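Local coordinates for protein disulfide isomerase (Pseudomonas aeruginosa, PDB 4N30), which probably introduces or rearranges disulfide bonds, as a thioredoxin-fold oxidoreductase of the DsbA subfamily, at residues 54-59 with 213-218; 77-82 with 207-212; 185-190 with 194-199. One frame throughout, in Å; residues are numbered along the deposited sequence. Where two conformers were deposited one is given.

Interaction 1 (54-59 with 213-218); sequences ARWTIN and DWLAKD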
loop_
_atom_site.group_PDB
_atom_site.type_symbol
_atom_site.label_atom_id
_atom_site.label_comp_id
_atom_site.label_asym_id
_atom_site.label_seq_id
_atom_site.Cartn_x
_atom_site.Cartn_y
_atom_site.Cartn_z
ATOM N N ALA A 54 7.744 -14.082 4.864
ATOM C CA ALA A 54 6.822 -14.766 3.958
ATOM C C ALA A 54 7.492 -15.044 2.594
ATOM O O ALA A 54 8.207 -14.230 2.007
ATOM C CB ALA A 54 5.524 -13.960 3.783
ATOM N N ARG A 55 7.149 -16.255 2.140
ATOM C CA ARG A 55 7.598 -16.678 0.819
ATOM C C ARG A 55 7.070 -15.735 -0.341
ATOM O O ARG A 55 7.869 -15.431 -1.237
ATOM C CB ARG A 55 7.169 -18.116 0.530
ATOM C CG ARG A 55 7.407 -18.482 -0.918
ATOM C CD ARG A 55 8.549 -19.302 -1.226
ATOM N NE ARG A 55 8.476 -19.719 -2.645
ATOM C CZ ARG A 55 8.353 -20.957 -3.135
ATOM N NH1 ARG A 55 8.151 -22.003 -2.324
ATOM N NH2 ARG A 55 8.416 -21.120 -4.465
ATOM N N TRP A 56 5.783 -15.347 -0.314
ATOM C CA TRP A 56 5.279 -14.522 -1.441
ATOM C C TRP A 56 4.904 -13.199 -0.847
ATOM O O TRP A 56 4.392 -13.095 0.291
ATOM C CB TRP A 56 4.017 -15.164 -2.012
ATOM C CG TRP A 56 4.384 -16.439 -2.743
ATOM C CD1 TRP A 56 4.959 -16.579 -3.953
ATOM C CD2 TRP A 56 4.200 -17.758 -2.204
ATOM N NE1 TRP A 56 5.143 -17.956 -4.263
ATOM C CE2 TRP A 56 4.685 -18.694 -3.216
ATOM C CE3 TRP A 56 3.638 -18.280 -1.027
ATOM C CZ2 TRP A 56 4.664 -20.083 -3.030
ATOM C CZ3 TRP A 56 3.545 -19.708 -0.895
ATOM C CH2 TRP A 56 4.067 -20.562 -1.886
ATOM N N THR A 57 5.128 -12.147 -1.621
ATOM C CA THR A 57 4.749 -10.772 -1.206
ATOM C C THR A 57 3.751 -10.243 -2.246
ATOM O O THR A 57 4.060 -10.222 -3.460
ATOM C CB THR A 57 5.923 -9.892 -1.272
ATOM O OG1 THR A 57 6.803 -10.220 -0.168
ATOM C CG2 THR A 57 5.554 -8.334 -1.076
ATOM N N ILE A 58 2.593 -9.809 -1.762
ATOM C CA ILE A 58 1.614 -9.062 -2.592
ATOM C C ILE A 58 1.931 -7.579 -2.505
ATOM O O ILE A 58 1.799 -7.004 -1.368
ATOM C CB ILE A 58 0.194 -9.286 -2.133
ATOM C CG1 ILE A 58 -0.225 -10.780 -2.229
ATOM C CG2 ILE A 58 -0.774 -8.396 -2.915
ATOM C CD1 ILE A 58 -1.561 -11.159 -1.582
ATOM N N ASN A 59 2.478 -6.970 -3.553
ATOM C CA ASN A 59 2.653 -5.525 -3.645
ATOM C C ASN A 59 1.384 -4.892 -4.132
ATOM O O ASN A 59 0.946 -5.223 -5.252
ATOM C CB ASN A 59 3.800 -5.175 -4.618
ATOM C CG ASN A 59 5.117 -5.635 -4.092
ATOM O OD1 ASN A 59 5.754 -4.936 -3.303
ATOM N ND2 ASN A 59 5.529 -6.841 -4.498
ATOM N N ASP A 213 -0.048 -20.152 -7.878
ATOM C CA ASP A 213 0.133 -21.406 -8.578
ATOM C C ASP A 213 0.880 -21.165 -9.888
ATOM O O ASP A 213 1.762 -21.943 -10.265
ATOM C CB ASP A 213 -1.228 -22.041 -8.772
ATOM C CG ASP A 213 -1.194 -23.298 -9.529
ATOM O OD1 ASP A 213 -1.155 -24.365 -8.930
ATOM O OD2 ASP A 213 -1.335 -23.257 -10.786
ATOM N N TRP A 214 0.514 -20.089 -10.601
ATOM C CA TRP A 214 1.271 -19.775 -11.819
ATOM C C TRP A 214 2.755 -19.473 -11.549
ATOM O O TRP A 214 3.641 -19.929 -12.291
ATOM C CB TRP A 214 0.575 -18.590 -12.498
ATOM C CG TRP A 214 1.219 -18.167 -13.801
ATOM C CD1 TRP A 214 0.788 -18.555 -15.086
ATOM C CD2 TRP A 214 2.266 -17.210 -14.001
ATOM N NE1 TRP A 214 1.562 -17.916 -16.055
ATOM C CE2 TRP A 214 2.493 -17.126 -15.429
ATOM C CE3 TRP A 214 3.077 -16.476 -13.128
ATOM C CZ2 TRP A 214 3.421 -16.255 -16.005
ATOM C CZ3 TRP A 214 4.065 -15.592 -13.721
ATOM C CH2 TRP A 214 4.208 -15.499 -15.113
ATOM N N LEU A 215 3.026 -18.804 -10.427
ATOM C CA LEU A 215 4.418 -18.536 -10.065
ATOM C C LEU A 215 5.174 -19.834 -9.714
ATOM O O LEU A 215 6.365 -19.957 -10.084
ATOM C CB LEU A 215 4.459 -17.579 -8.886
ATOM C CG LEU A 215 4.053 -16.131 -9.137
ATOM C CD1 LEU A 215 3.951 -15.426 -7.771
ATOM C CD2 LEU A 215 5.066 -15.424 -10.019
ATOM N N ALA A 216 4.532 -20.733 -8.977
ATOM C CA ALA A 216 5.290 -21.634 -8.150
ATOM C C ALA A 216 4.603 -22.980 -7.864
ATOM O O ALA A 216 5.124 -23.694 -6.945
ATOM C CB ALA A 216 5.522 -20.925 -6.765
ATOM N N LYS A 217 3.762 -23.479 -8.733
ATOM C CA LYS A 217 2.987 -24.752 -8.383
ATOM C C LYS A 217 3.993 -25.894 -8.169
ATOM O O LYS A 217 3.694 -26.845 -7.434
ATOM C CB LYS A 217 1.999 -25.088 -9.489
ATOM C CG LYS A 217 2.644 -25.446 -10.807
ATOM C CD LYS A 217 1.614 -25.679 -11.905
ATOM C CE LYS A 217 1.010 -24.495 -12.509
ATOM N NZ LYS A 217 1.899 -23.453 -13.052
ATOM N N ASP A 218 5.140 -25.962 -8.887
ATOM C CA ASP A 218 6.083 -27.106 -8.774
ATOM C C ASP A 218 7.128 -26.880 -7.702
ATOM O O ASP A 218 8.006 -27.726 -7.517
ATOM C CB ASP A 218 6.752 -27.328 -10.122
ATOM C CG ASP A 218 5.729 -27.645 -11.243
ATOM O OD1 ASP A 218 4.988 -28.630 -10.998
ATOM O OD2 ASP A 218 5.736 -26.991 -12.307
#

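Interaction 2 (77-82 with 207-212); sequences KRWVDS and TLLSAI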
loop_
_atom_site.group_PDB
_atom_site.type_symbol
_atom_site.label_atom_id
_atom_site.label_comp_id
_atom_site.label_asym_id
_atom_site.label_seq_id
_atom_site.Cartn_x
_atom_site.Cartn_y
_atom_site.Cartn_z
ATOM N N LYS A 77 -5.943 -7.647 3.647
ATOM C CA LYS A 77 -5.244 -7.856 4.904
ATOM C C LYS A 77 -5.842 -9.118 5.634
ATOM O O LYS A 77 -5.049 -9.882 6.194
ATOM C CB LYS A 77 -5.397 -6.627 5.761
ATOM C CG LYS A 77 -4.589 -5.407 5.239
ATOM C CD LYS A 77 -4.892 -4.106 6.006
ATOM C CE LYS A 77 -4.347 -4.224 7.384
ATOM N NZ LYS A 77 -4.900 -3.155 8.246
ATOM N N ARG A 78 -7.153 -9.296 5.598
ATOM C CA ARG A 78 -7.782 -10.502 6.177
ATOM C C ARG A 78 -7.194 -11.746 5.530
ATOM O O ARG A 78 -6.804 -12.749 6.196
ATOM C CB ARG A 78 -9.285 -10.390 5.924
ATOM C CG ARG A 78 -10.092 -11.257 6.875
ATOM C CD ARG A 78 -11.604 -11.044 6.875
ATOM N NE ARG A 78 -12.226 -12.236 6.300
ATOM C CZ ARG A 78 -11.700 -13.450 6.408
ATOM N NH1 ARG A 78 -10.605 -13.612 7.128
ATOM N NH2 ARG A 78 -12.271 -14.501 5.829
ATOM N N TRP A 79 -7.136 -11.719 4.209
ATOM C CA TRP A 79 -6.627 -12.868 3.499
ATOM C C TRP A 79 -5.192 -13.142 3.937
ATOM O O TRP A 79 -4.787 -14.324 4.148
ATOM C CB TRP A 79 -6.837 -12.705 1.979
ATOM C CG TRP A 79 -6.500 -13.950 1.220
ATOM C CD1 TRP A 79 -7.440 -14.905 0.806
ATOM C CD2 TRP A 79 -5.242 -14.359 0.636
ATOM N NE1 TRP A 79 -6.769 -15.852 0.071
ATOM C CE2 TRP A 79 -5.465 -15.612 -0.034
ATOM C CE3 TRP A 79 -3.946 -13.858 0.680
ATOM C CZ2 TRP A 79 -4.481 -16.323 -0.670
ATOM C CZ3 TRP A 79 -2.930 -14.556 0.029
ATOM C CH2 TRP A 79 -3.176 -15.772 -0.614
ATOM N N VAL A 80 -4.369 -12.125 4.068
ATOM C CA VAL A 80 -2.998 -12.330 4.487
ATOM C C VAL A 80 -2.946 -12.877 5.915
ATOM O O VAL A 80 -2.136 -13.778 6.201
ATOM C CB VAL A 80 -2.261 -10.970 4.333
ATOM C CG1 VAL A 80 -1.000 -10.998 5.190
ATOM C CG2 VAL A 80 -1.939 -10.669 2.877
ATOM N N ASP A 81 -3.868 -12.463 6.764
ATOM C CA ASP A 81 -3.973 -13.023 8.158
ATOM C C ASP A 81 -4.148 -14.517 8.162
ATOM O O ASP A 81 -3.570 -15.189 9.040
ATOM C CB ASP A 81 -5.150 -12.422 8.890
ATOM C CG ASP A 81 -4.930 -10.973 9.280
ATOM O OD1 ASP A 81 -3.790 -10.438 9.293
ATOM O OD2 ASP A 81 -5.938 -10.349 9.629
ATOM N N SER A 82 -4.881 -15.046 7.194
ATOM C CA SER A 82 -5.123 -16.461 7.171
ATOM C C SER A 82 -4.166 -17.215 6.266
ATOM O O SER A 82 -4.349 -18.443 6.161
ATOM C CB SER A 82 -6.571 -16.779 6.867
ATOM O OG SER A 82 -6.905 -16.428 5.549
ATOM N N THR A 207 -8.308 -15.844 -7.822
ATOM C CA THR A 207 -7.305 -15.100 -8.546
ATOM C C THR A 207 -5.951 -15.144 -7.804
ATOM O O THR A 207 -4.901 -15.409 -8.436
ATOM C CB THR A 207 -7.809 -13.694 -8.851
ATOM O OG1 THR A 207 -9.033 -13.842 -9.625
ATOM C CG2 THR A 207 -6.746 -12.940 -9.645
ATOM N N LEU A 208 -5.936 -14.893 -6.509
ATOM C CA LEU A 208 -4.709 -14.900 -5.774
ATOM C C LEU A 208 -4.079 -16.300 -5.803
ATOM O O LEU A 208 -2.872 -16.459 -6.004
ATOM C CB LEU A 208 -4.927 -14.473 -4.314
ATOM C CG LEU A 208 -5.343 -13.004 -4.150
ATOM C CD1 LEU A 208 -5.622 -12.699 -2.703
ATOM C CD2 LEU A 208 -4.347 -12.012 -4.686
ATOM N N LEU A 209 -4.894 -17.310 -5.500
ATOM C CA LEU A 209 -4.364 -18.700 -5.468
ATOM C C LEU A 209 -3.839 -19.093 -6.792
ATOM O O LEU A 209 -2.813 -19.789 -6.925
ATOM C CB LEU A 209 -5.470 -19.705 -5.043
ATOM C CG LEU A 209 -5.901 -19.561 -3.575
ATOM C CD1 LEU A 209 -7.171 -20.375 -3.318
ATOM C CD2 LEU A 209 -4.742 -19.934 -2.666
ATOM N N SER A 210 -4.601 -18.786 -7.874
ATOM C CA SER A 210 -4.116 -19.163 -9.197
ATOM C C SER A 210 -2.889 -18.407 -9.677
ATOM O O SER A 210 -2.062 -18.951 -10.396
ATOM C CB SER A 210 -5.238 -19.140 -10.249
ATOM O OG SER A 210 -5.794 -17.869 -10.464
ATOM N N ALA A 211 -2.752 -17.173 -9.226
ATOM C CA ALA A 211 -1.498 -16.410 -9.546
ATOM C C ALA A 211 -0.320 -17.038 -8.826
ATOM O O ALA A 211 0.741 -17.116 -9.461
ATOM C CB ALA A 211 -1.714 -14.957 -9.041
ATOM N N ILE A 212 -0.511 -17.426 -7.548
ATOM C CA ILE A 212 0.664 -18.015 -6.840
ATOM C C ILE A 212 0.984 -19.391 -7.491
ATOM O O ILE A 212 2.141 -19.766 -7.646
ATOM C CB ILE A 212 0.374 -18.079 -5.324
ATOM C CG1 ILE A 212 0.418 -16.632 -4.787
ATOM C CG2 ILE A 212 1.446 -18.943 -4.619
ATOM C CD1 ILE A 212 -0.126 -16.563 -3.372
#

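Interaction 3 (185-190 with 194-199); sequences TLVIRD and GRSVKL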
loop_
_atom_site.group_PDB
_atom_site.type_symbol
_atom_site.label_atom_id
_atom_site.label_comp_id
_atom_site.label_asym_id
_atom_site.label_seq_id
_atom_site.Cartn_x
_atom_site.Cartn_y
_atom_site.Cartn_z
ATOM N N THR A 185 -3.701 -2.390 -8.185
ATOM C CA THR A 185 -3.036 -3.385 -9.083
ATOM C C THR A 185 -2.044 -4.105 -8.191
ATOM O O THR A 185 -1.383 -3.489 -7.329
ATOM C CB THR A 185 -2.290 -2.708 -10.209
ATOM O OG1 THR A 185 -3.257 -2.149 -11.103
ATOM C CG2 THR A 185 -1.446 -3.720 -11.037
ATOM N N LEU A 186 -2.002 -5.420 -8.307
ATOM C CA LEU A 186 -1.067 -6.266 -7.521
ATOM C C LEU A 186 0.117 -6.703 -8.326
ATOM O O LEU A 186 -0.091 -7.088 -9.464
ATOM C CB LEU A 186 -1.808 -7.476 -6.958
ATOM C CG LEU A 186 -3.126 -7.173 -6.283
ATOM C CD1 LEU A 186 -3.688 -8.507 -5.689
ATOM C CD2 LEU A 186 -2.975 -6.117 -5.171
ATOM N N VAL A 187 1.264 -6.684 -7.703
ATOM C CA VAL A 187 2.439 -7.399 -8.259
ATOM C C VAL A 187 2.768 -8.425 -7.171
ATOM O O VAL A 187 3.224 -8.011 -6.101
ATOM C CB VAL A 187 3.608 -6.466 -8.591
ATOM C CG1 VAL A 187 4.824 -7.351 -9.018
ATOM C CG2 VAL A 187 3.258 -5.504 -9.706
ATOM N N ILE A 188 2.597 -9.717 -7.490
ATOM C CA ILE A 188 2.862 -10.755 -6.482
ATOM C C ILE A 188 4.225 -11.330 -6.825
ATOM O O ILE A 188 4.424 -11.803 -7.921
ATOM C CB ILE A 188 1.803 -11.843 -6.505
ATOM C CG1 ILE A 188 0.390 -11.247 -6.345
ATOM C CG2 ILE A 188 2.159 -12.907 -5.435
ATOM C CD1 ILE A 188 -0.746 -12.266 -6.307
ATOM N N ARG A 189 5.175 -11.235 -5.888
ATOM C CA ARG A 189 6.547 -11.687 -6.085
ATOM C C ARG A 189 6.733 -12.960 -5.258
ATOM O O ARG A 189 6.398 -13.035 -4.065
ATOM C CB ARG A 189 7.470 -10.596 -5.654
ATOM C CG ARG A 189 8.953 -11.038 -5.823
ATOM C CD ARG A 189 9.920 -9.901 -5.757
ATOM N NE ARG A 189 9.469 -8.827 -6.652
ATOM C CZ ARG A 189 9.537 -8.780 -7.983
ATOM N NH1 ARG A 189 10.099 -9.757 -8.695
ATOM N NH2 ARG A 189 9.048 -7.689 -8.619
ATOM N N ASP A 190 7.422 -13.957 -5.845
ATOM C CA ASP A 190 7.950 -15.092 -5.086
ATOM C C ASP A 190 9.381 -14.767 -4.624
ATOM O O ASP A 190 10.256 -14.517 -5.429
ATOM C CB ASP A 190 7.970 -16.296 -6.066
ATOM C CG ASP A 190 8.371 -17.576 -5.425
ATOM O OD1 ASP A 190 9.180 -17.535 -4.435
ATOM O OD2 ASP A 190 7.864 -18.625 -5.789
ATOM N N GLY A 194 12.377 -14.899 -7.209
ATOM C CA GLY A 194 12.388 -13.644 -7.889
ATOM C C GLY A 194 11.294 -13.431 -8.940
ATOM O O GLY A 194 11.189 -12.307 -9.438
ATOM N N ARG A 195 10.513 -14.458 -9.284
ATOM C CA ARG A 195 9.530 -14.304 -10.323
ATOM C C ARG A 195 8.349 -13.473 -9.741
ATOM O O ARG A 195 8.005 -13.566 -8.539
ATOM C CB ARG A 195 9.061 -15.725 -10.654
ATOM C CG ARG A 195 8.206 -15.871 -11.887
ATOM C CD ARG A 195 7.836 -17.300 -12.145
ATOM N NE ARG A 195 7.200 -17.442 -13.416
ATOM C CZ ARG A 195 6.691 -18.597 -13.765
ATOM N NH1 ARG A 195 6.786 -19.701 -12.993
ATOM N NH2 ARG A 195 6.198 -18.680 -15.024
ATOM N N SER A 196 7.688 -12.749 -10.641
ATOM C CA SER A 196 6.485 -11.976 -10.227
ATOM C C SER A 196 5.427 -12.009 -11.284
ATOM O O SER A 196 5.667 -12.400 -12.413
ATOM C CB SER A 196 6.850 -10.551 -9.924
ATOM O OG SER A 196 7.264 -9.845 -11.086
ATOM N N VAL A 197 4.208 -11.686 -10.863
ATOM C CA VAL A 197 3.092 -11.615 -11.778
ATOM C C VAL A 197 2.215 -10.432 -11.388
ATOM O O VAL A 197 1.969 -10.163 -10.204
ATOM C CB VAL A 197 2.321 -12.936 -11.775
ATOM C CG1 VAL A 197 1.678 -13.304 -10.429
ATOM C CG2 VAL A 197 1.180 -12.942 -12.777
ATOM N N LYS A 198 1.659 -9.750 -12.375
ATOM C CA LYS A 198 0.816 -8.567 -12.145
ATOM C C LYS A 198 -0.637 -8.960 -12.334
ATOM O O LYS A 198 -1.048 -9.695 -13.317
ATOM C CB LYS A 198 1.253 -7.512 -13.134
ATOM C CG LYS A 198 0.455 -6.248 -12.904
ATOM C CD LYS A 198 0.476 -5.245 -14.045
ATOM C CE LYS A 198 1.833 -4.890 -14.568
ATOM N NZ LYS A 198 1.816 -4.414 -16.033
ATOM N N LEU A 199 -1.525 -8.436 -11.528
ATOM C CA LEU A 199 -2.965 -8.654 -11.639
ATOM C C LEU A 199 -3.581 -7.286 -11.461
ATOM O O LEU A 199 -3.383 -6.609 -10.463
ATOM C CB LEU A 199 -3.517 -9.539 -10.534
ATOM C CG LEU A 199 -2.804 -10.879 -10.214
ATOM C CD1 LEU A 199 -3.261 -11.449 -8.889
ATOM C CD2 LEU A 199 -3.211 -11.808 -11.339
#

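Interaction 1 (54-59 with 213-218)
A216 of segment 213-218 sets its methyl group against R55, just before strand 56-62, and W56, its first residue. Van der Waals packing carries the contact, and no hydrogen bond crosses between 54-59 and 213-218. A216 CB approaches the indole of W56 at its edge, near the ring plane, 3.9 Å from W56 NE1. A216 CB also meets R55 NH2 at 3.7 Å, obliquely to the guanidinium. One residue earlier, the CD1 branch of L215 comes to 4.1 Å from W56 CD1, the two side chains sliding past each other in opposite directions.

R55 and W56 are also layered on one another. R55 CG lies 3.5 Å above the plane of the W56 ring, over its centre; further out, W56 CZ2 sits 3.8 Å above the guanidinium plane of R55. The R55 chain bends at chi2 (103°), which keeps it running along the indole while its charged end reaches A216.

The polar ends are held from outside the two segments. R55 NH2 forms a salt bridge with D190 OD2, which also takes a weak hydrogen bond from W56 NE1, and R55 NH1 donates to L219 O. Within 213-218, K217 NZ folds back to D213 O at 3.2 Å, standing 41° out of the carbonyl plane. That oxygen also receives weak bonds from the backbone N of A216 and of K217.

L215 also packs on I188 and V197, side chains of the same sheet. Here the last helix of a thioredoxin fold covers one face of the central sheet, its C-terminal part meeting the beginning of the strand that leads to helix 67-81.

Interaction 2 (77-82 with 207-212)
W79 reaches from helix 67-81 to L208, L209 and I212 on helix 205-216, joining the two helices that a thioredoxin fold places together on one side of its central sheet. The axes of the two short helical segments approach to 13.2 Å, their N-to-C directions 57° apart, so a long side chain is needed to bridge them. From CB, which points toward the other helix, chi1 of -172° sends CG away from the backbone N and carries the indole toward helix 205-216. W79 CD2, where the two rings fuse, meets L208 CD1 at 3.7 Å; beside it, W79 CE3 is 3.9 Å from L208 CD1. L208 CD1 sits over one face of the W79 six-membered ring, 3.9 Å from its centroid and 15° off its normal, in a CH-pi contact. L208 itself comes from the opposite direction and also rests on L186 and I188 of the sheet.

Farther along, W79 CZ2 lies 4.1 Å from both L208 CB and L209 CD2, the latter a branch that reaches the indole near its plane although L209 leaves its backbone at an angle to helix 67-81. On the sheet side, W79 touches I58 and V86, and its ring is stacked with that of H83 just beyond the helix. At the far corner of the indole, W79 CH2 stops 4.2 Å from I212 CD1, which meets it at the edge, close to the ring plane.

Interaction 3 (185-190 with 194-199)
The contact is the antiparallel beta hairpin of strands 185-190 and 196-200, the last two strands of the thioredoxin fold. Paired reciprocal bonds hold L186 to L199 and I188 to V197: L186 N donates to L199 O at 2.8 Å, and I188 N to V197 O at 2.8 Å. Toward the turn, D190 N binds R195 O at 2.8 Å, while G194 N returns a bond to D190 O. G194 has a positive phi (85°), at which a CB would press on the preceding carbonyl.

On the face bearing I188 and L199, I188 CD1 meets L199 CD1 at 3.7 Å, the two side chains crossing at a slant. T185 CG2 packs obliquely against K198 CG at 3.7 Å, and on the reverse face R189 folds back over S196. The bend at chi3 (-49°) lays the R189 guanidinium so that S196 CB stands 3.3 Å above its plane, offset toward the rim; R189 NH1 adds a weak bond to G194 O at the guanidinium edge.

Strand 196-200 forms one margin of the sheet, and strand 185-190 hydrogen-bonds on its other side to strand 56-62. Helix 205-216 covers the face bearing L186, I188, V197 and L199, whereas on the reverse, which carries V187, R189, S196 and K198, the loop residue I180 touches V187 and K198.

The three contacts gather round helix 205-216 and the sheet it covers. Interactions 1 and 2 share this helix, with centres about 10 Å apart, and W56 CE2 touches I212 CG2 at 3.5 Å between them. Interactions 1 and 3, about 8 Å apart between centres, are joined through the sheet, T57 O lying 2.9 Å from R189 N in a probable hydrogen bond. Interactions 2 and 3 touch where L186 CD1 meets L208 CD2 at 3.7 Å. A thioredoxin-type CxxC, probably the redox site, lies at the start of helix 67-81, the opposite end from the residues used in interaction 2.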